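Long-range contact in Lmo1499 protein (PDB 4IIW), which probably cleaves nascent peptidoglycan strands endolytically as a membrane-bound lytic transglycosylase, ending their elongation: residues F222-T234 / F246-P260. Residues are numbered along the deposited sequence; the frame is centred on the assembly and turned at random.
Sequences FLTMSSIIEKEAT and FYNRLAKDMRLQTDP
The chi1 of Thr258 (-174°) turns OG1 away from the backbone N, while the chi2 bend of Glu232 (-75°) folds its carboxylate toward that hydroxyl. Thr258 OG1 donates to Glu232 OE2 at 2.7 Å. It comes in on the anti side of the carboxylate, 32° out of its plane. CD of Pro260 lies 3.8 Å from the same Glu232 OE2, and Glu232 CG sits at the edge of the Phe246 ring. Phe319 of strand 318-321 also touches the Glu232 side chain. Glu232 is predicted to be important for catalytic activity in this MltG (YceG-like) transglycosylase, and Thr258 probably helps position its side chain. Back along the helix, toward its N-terminus, the contact is apolar. Ile228 lays CD1 over one face of the Phe246 ring, 4.1 Å from the centroid, in a CH-pi contact. Ile228 CD1 also reaches Leu256 CD1 at 3.6 Å. Selenomethionine Met225 reaches between Phe246 and Tyr247. Met225 CE stands over the centre of the Tyr247 ring, 3.9 Å from the centroid. Its SE makes Met-aromatic contacts with both rings, obliquely at Phe246. Tyr247 OH hydrogen-bonds Ala308 O. Next to Glu232, Lys231 CB packs on Pro260 CB at 3.5 Å, while Lys231 NZ hydrogen-bonds Gly116 O.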
loop_
_atom_site.group_PDB
_atom_site.type_symbol
_atom_site.label_atom_id
_atom_site.label_comp_id
_atom_site.label_asym_id
_atom_site.label_seq_id
_atom_site.Cartn_x
_atom_site.Cartn_y
_atom_site.Cartn_z
ATOM N N PHE B 222 28.611 43.612 39.824
ATOM C CA PHE B 222 27.352 43.177 40.415
ATOM C C PHE B 222 26.695 42.081 39.599
ATOM O O PHE B 222 26.342 41.040 40.126
ATOM C CB PHE B 222 26.404 44.374 40.521
ATOM C CG PHE B 222 24.994 44.019 40.902
ATOM C CD1 PHE B 222 24.731 43.287 42.047
ATOM C CD2 PHE B 222 23.922 44.508 40.160
ATOM C CE1 PHE B 222 23.429 42.996 42.422
ATOM C CE2 PHE B 222 22.621 44.233 40.528
ATOM C CZ PHE B 222 22.371 43.468 41.665
ATOM N N LEU B 223 26.539 42.319 38.308
ATOM C CA LEU B 223 25.907 41.330 37.447
ATOM C C LEU B 223 26.791 40.118 37.234
ATOM O O LEU B 223 26.284 39.028 36.967
ATOM C CB LEU B 223 25.488 41.951 36.107
ATOM C CG LEU B 223 24.431 43.053 36.260
ATOM C CD1 LEU B 223 24.168 43.726 34.926
ATOM C CD2 LEU B 223 23.163 42.463 36.836
ATOM N N THR B 224 28.104 40.283 37.378
ATOM C CA THR B 224 29.010 39.154 37.232
ATOM C C THR B 224 28.788 38.167 38.389
ATOM O O THR B 224 28.560 36.950 38.161
ATOM C CB THR B 224 30.454 39.617 37.167
ATOM O OG1 THR B 224 30.625 40.445 36.007
ATOM C CG2 THR B 224 31.393 38.424 37.080
HETATM N N MSE B 225 28.838 38.677 39.625
HETATM C CA MSE B 225 28.568 37.825 40.798
HETATM C C MSE B 225 27.235 37.195 40.717
HETATM O O MSE B 225 27.089 36.017 40.992
HETATM C CB MSE B 225 28.579 38.588 42.120
HETATM C CG MSE B 225 29.730 38.268 42.971
HETATM SE SE MSE B 225 29.783 36.409 43.561
HETATM C CE MSE B 225 31.485 36.688 44.444
ATOM N N SER B 226 26.241 38.001 40.400
ATOM C CA SER B 226 24.892 37.489 40.316
ATOM C C SER B 226 24.853 36.276 39.404
ATOM O O SER B 226 24.273 35.271 39.778
ATOM C CB SER B 226 23.927 38.568 39.825
ATOM O OG SER B 226 23.864 39.621 40.763
ATOM N N SER B 227 25.517 36.353 38.247
ATOM C CA SER B 227 25.476 35.254 37.277
ATOM C C SER B 227 26.155 33.966 37.742
ATOM O O SER B 227 25.624 32.867 37.509
ATOM C CB SER B 227 26.067 35.667 35.923
ATOM O OG SER B 227 27.437 35.946 36.046
ATOM N N ILE B 228 27.329 34.078 38.369
ATOM C CA ILE B 228 28.010 32.871 38.824
ATOM C C ILE B 228 27.191 32.248 39.952
ATOM O O ILE B 228 27.206 31.019 40.126
ATOM C CB ILE B 228 29.492 33.092 39.196
ATOM C CG1 ILE B 228 29.668 33.967 40.420
ATOM C CG2 ILE B 228 30.233 33.731 38.048
ATOM C CD1 ILE B 228 31.142 34.148 40.797
ATOM N N ILE B 229 26.461 33.090 40.696
ATOM C CA ILE B 229 25.570 32.606 41.766
ATOM C C ILE B 229 24.375 31.908 41.127
ATOM O O ILE B 229 23.984 30.825 41.568
ATOM C CB ILE B 229 25.055 33.738 42.715
ATOM C CG1 ILE B 229 26.204 34.393 43.490
ATOM C CG2 ILE B 229 24.079 33.196 43.731
ATOM C CD1 ILE B 229 25.779 35.636 44.300
ATOM N N GLU B 230 23.812 32.525 40.082
ATOM C CA GLU B 230 22.648 31.960 39.372
ATOM C C GLU B 230 22.910 30.547 38.827
ATOM O O GLU B 230 22.161 29.627 39.126
ATOM C CB GLU B 230 22.208 32.862 38.218
ATOM C CG GLU B 230 20.896 32.428 37.531
ATOM C CD GLU B 230 19.648 32.771 38.337
ATOM O OE1 GLU B 230 19.705 33.725 39.135
ATOM O OE2 GLU B 230 18.593 32.107 38.153
ATOM N N LYS B 231 23.980 30.377 38.052
ATOM C CA LYS B 231 24.283 29.075 37.454
ATOM C C LYS B 231 24.674 27.990 38.467
ATOM O O LYS B 231 24.653 26.814 38.126
ATOM C CB LYS B 231 25.384 29.184 36.385
ATOM C CG LYS B 231 25.085 30.106 35.205
ATOM C CD LYS B 231 23.765 29.801 34.515
ATOM C CE LYS B 231 23.677 28.382 33.951
ATOM N NZ LYS B 231 22.318 28.116 33.348
ATOM N N GLU B 232 25.023 28.367 39.697
ATOM C CA GLU B 232 25.414 27.377 40.725
ATOM C C GLU B 232 24.292 26.951 41.685
ATOM O O GLU B 232 24.487 26.055 42.495
ATOM C CB GLU B 232 26.613 27.887 41.547
ATOM C CG GLU B 232 27.979 27.791 40.851
ATOM C CD GLU B 232 28.547 26.366 40.801
ATOM O OE1 GLU B 232 27.759 25.396 40.730
ATOM O OE2 GLU B 232 29.795 26.215 40.819
ATOM N N ALA B 233 23.124 27.567 41.591
ATOM C CA ALA B 233 22.050 27.253 42.514
ATOM C C ALA B 233 20.968 26.410 41.886
ATOM O O ALA B 233 20.483 26.723 40.801
ATOM C CB ALA B 233 21.435 28.539 43.043
ATOM N N THR B 234 20.600 25.327 42.561
ATOM C CA THR B 234 19.458 24.551 42.131
ATOM C C THR B 234 18.291 25.432 42.612
ATOM O O THR B 234 18.529 26.527 43.145
ATOM C CB THR B 234 19.441 23.112 42.715
ATOM O OG1 THR B 234 19.383 23.153 44.148
ATOM C CG2 THR B 234 20.690 22.339 42.275
ATOM N N PHE B 246 31.916 32.535 47.631
ATOM C CA PHE B 246 32.663 33.248 46.619
ATOM C C PHE B 246 33.362 34.468 47.189
ATOM O O PHE B 246 34.552 34.661 46.948
ATOM C CB PHE B 246 31.800 33.614 45.426
ATOM C CG PHE B 246 31.352 32.427 44.607
ATOM C CD1 PHE B 246 32.243 31.414 44.272
ATOM C CD2 PHE B 246 30.068 32.365 44.092
ATOM C CE1 PHE B 246 31.843 30.334 43.497
ATOM C CE2 PHE B 246 29.673 31.301 43.308
ATOM C CZ PHE B 246 30.570 30.279 43.014
ATOM N N TYR B 247 32.659 35.285 47.957
ATOM C CA TYR B 247 33.325 36.439 48.544
ATOM C C TYR B 247 34.501 35.982 49.427
ATOM O O TYR B 247 35.601 36.545 49.354
ATOM C CB TYR B 247 32.348 37.361 49.289
ATOM C CG TYR B 247 31.482 38.187 48.346
ATOM C CD1 TYR B 247 32.046 39.184 47.550
ATOM C CD2 TYR B 247 30.104 37.991 48.261
ATOM C CE1 TYR B 247 31.264 39.948 46.677
ATOM C CE2 TYR B 247 29.311 38.757 47.399
ATOM C CZ TYR B 247 29.903 39.729 46.610
ATOM O OH TYR B 247 29.137 40.490 45.748
ATOM N N ASN B 248 34.289 34.939 50.221
ATOM C CA ASN B 248 35.344 34.436 51.088
ATOM C C ASN B 248 36.567 34.059 50.280
ATOM O O ASN B 248 37.690 34.443 50.632
ATOM C CB ASN B 248 34.878 33.238 51.913
ATOM C CG ASN B 248 33.900 33.618 53.002
ATOM O OD1 ASN B 248 33.671 34.792 53.262
ATOM N ND2 ASN B 248 33.334 32.615 53.666
ATOM N N ARG B 249 36.356 33.325 49.190
ATOM C CA ARG B 249 37.474 32.910 48.332
ATOM C C ARG B 249 38.188 34.123 47.747
ATOM O O ARG B 249 39.430 34.197 47.694
ATOM C CB ARG B 249 36.994 32.007 47.193
ATOM C CG ARG B 249 36.512 30.650 47.657
ATOM C CD ARG B 249 36.489 29.644 46.519
ATOM N NE ARG B 249 36.327 28.279 47.020
ATOM C CZ ARG B 249 36.650 27.176 46.340
ATOM N NH1 ARG B 249 37.176 27.252 45.119
ATOM N NH2 ARG B 249 36.473 25.985 46.898
ATOM N N LEU B 250 37.375 35.077 47.324
ATOM C CA LEU B 250 37.855 36.280 46.704
ATOM C C LEU B 250 38.768 37.031 47.694
ATOM O O LEU B 250 39.898 37.401 47.347
ATOM C CB LEU B 250 36.637 37.102 46.285
ATOM C CG LEU B 250 36.649 37.890 44.988
ATOM C CD1 LEU B 250 37.145 37.024 43.856
ATOM C CD2 LEU B 250 35.227 38.397 44.704
ATOM N N ALA B 251 38.305 37.200 48.934
ATOM C CA ALA B 251 39.081 37.910 49.966
ATOM C C ALA B 251 40.345 37.158 50.392
ATOM O O ALA B 251 41.285 37.769 50.890
ATOM C CB ALA B 251 38.216 38.186 51.199
ATOM N N LYS B 252 40.352 35.845 50.161
ATOM C CA LYS B 252 41.431 34.940 50.562
ATOM C C LYS B 252 42.360 34.605 49.359
ATOM O O LYS B 252 43.233 33.753 49.465
ATOM C CB LYS B 252 40.775 33.634 51.043
ATOM C CG LYS B 252 41.219 33.075 52.382
ATOM C CD LYS B 252 40.419 33.708 53.529
ATOM C CE LYS B 252 40.869 33.153 54.862
ATOM N NZ LYS B 252 40.098 33.681 56.016
ATOM N N ASP B 253 42.137 35.264 48.222
ATOM C CA ASP B 253 42.880 35.033 46.966
ATOM C C ASP B 253 42.787 33.594 46.441
ATOM O O ASP B 253 43.690 33.105 45.763
ATOM C CB ASP B 253 44.356 35.439 47.071
ATOM C CG ASP B 253 45.087 35.368 45.708
ATOM O OD1 ASP B 253 44.509 35.841 44.691
ATOM O OD2 ASP B 253 46.230 34.840 45.658
HETATM N N MSE B 254 41.695 32.918 46.754
HETATM C CA MSE B 254 41.483 31.577 46.253
HETATM C C MSE B 254 40.662 31.726 44.980
HETATM O O MSE B 254 39.710 32.508 44.954
HETATM C CB MSE B 254 40.721 30.741 47.272
HETATM C CG MSE B 254 41.431 30.546 48.595
HETATM SE SE MSE B 254 40.299 29.578 49.855
HETATM C CE MSE B 254 39.787 28.063 48.695
ATOM N N ARG B 255 41.031 31.002 43.923
ATOM C CA ARG B 255 40.277 31.065 42.664
ATOM C C ARG B 255 38.861 30.549 42.899
ATOM O O ARG B 255 38.656 29.701 43.766
ATOM C CB ARG B 255 40.976 30.259 41.580
ATOM C CG ARG B 255 42.350 30.791 41.268
ATOM C CD ARG B 255 43.052 29.975 40.243
ATOM N NE ARG B 255 44.404 30.476 40.072
ATOM C CZ ARG B 255 45.326 29.912 39.302
ATOM N NH1 ARG B 255 45.048 28.810 38.617
ATOM N NH2 ARG B 255 46.534 30.452 39.223
ATOM N N LEU B 256 37.886 31.062 42.149
ATOM C CA LEU B 256 36.480 30.665 42.350
ATOM C C LEU B 256 36.176 29.229 41.906
ATOM O O LEU B 256 35.288 28.592 42.465
ATOM C CB LEU B 256 35.536 31.653 41.672
ATOM C CG LEU B 256 35.709 33.115 42.101
ATOM C CD1 LEU B 256 34.692 33.993 41.389
ATOM C CD2 LEU B 256 35.615 33.288 43.620
ATOM N N GLN B 257 36.911 28.728 40.909
ATOM C CA GLN B 257 36.753 27.345 40.419
ATOM C C GLN B 257 35.287 26.926 40.239
ATOM O O GLN B 257 34.874 25.871 40.725
ATOM C CB GLN B 257 37.469 26.365 41.364
ATOM C CG GLN B 257 39.002 26.517 41.386
ATOM C CD GLN B 257 39.688 25.639 42.423
ATOM O OE1 GLN B 257 39.073 25.206 43.395
ATOM N NE2 GLN B 257 40.981 25.396 42.230
ATOM N N THR B 258 34.516 27.750 39.533
ATOM C CA THR B 258 33.109 27.468 39.299
ATOM C C THR B 258 32.928 26.964 37.853
ATOM O O THR B 258 33.266 27.670 36.894
ATOM C CB THR B 258 32.221 28.712 39.625
ATOM O OG1 THR B 258 30.834 28.371 39.522
ATOM C CG2 THR B 258 32.526 29.875 38.717
ATOM N N ASP B 259 32.406 25.732 37.723
ATOM C CA ASP B 259 32.218 25.044 36.422
ATOM C C ASP B 259 31.470 25.828 35.372
ATOM O O ASP B 259 31.898 25.876 34.219
ATOM C CB ASP B 259 31.508 23.683 36.595
ATOM C CG ASP B 259 32.390 22.635 37.248
ATOM O OD1 ASP B 259 33.519 22.971 37.670
ATOM O OD2 ASP B 259 31.949 21.470 37.345
ATOM N N PRO B 260 30.332 26.428 35.750
ATOM C CA PRO B 260 29.596 27.198 34.770
ATOM C C PRO B 260 30.451 28.215 34.018
ATOM O O PRO B 260 30.159 28.498 32.844
ATOM C CB PRO B 260 28.535 27.900 35.615
ATOM C CG PRO B 260 28.245 26.956 36.693
ATOM C CD PRO B 260 29.589 26.325 37.023
#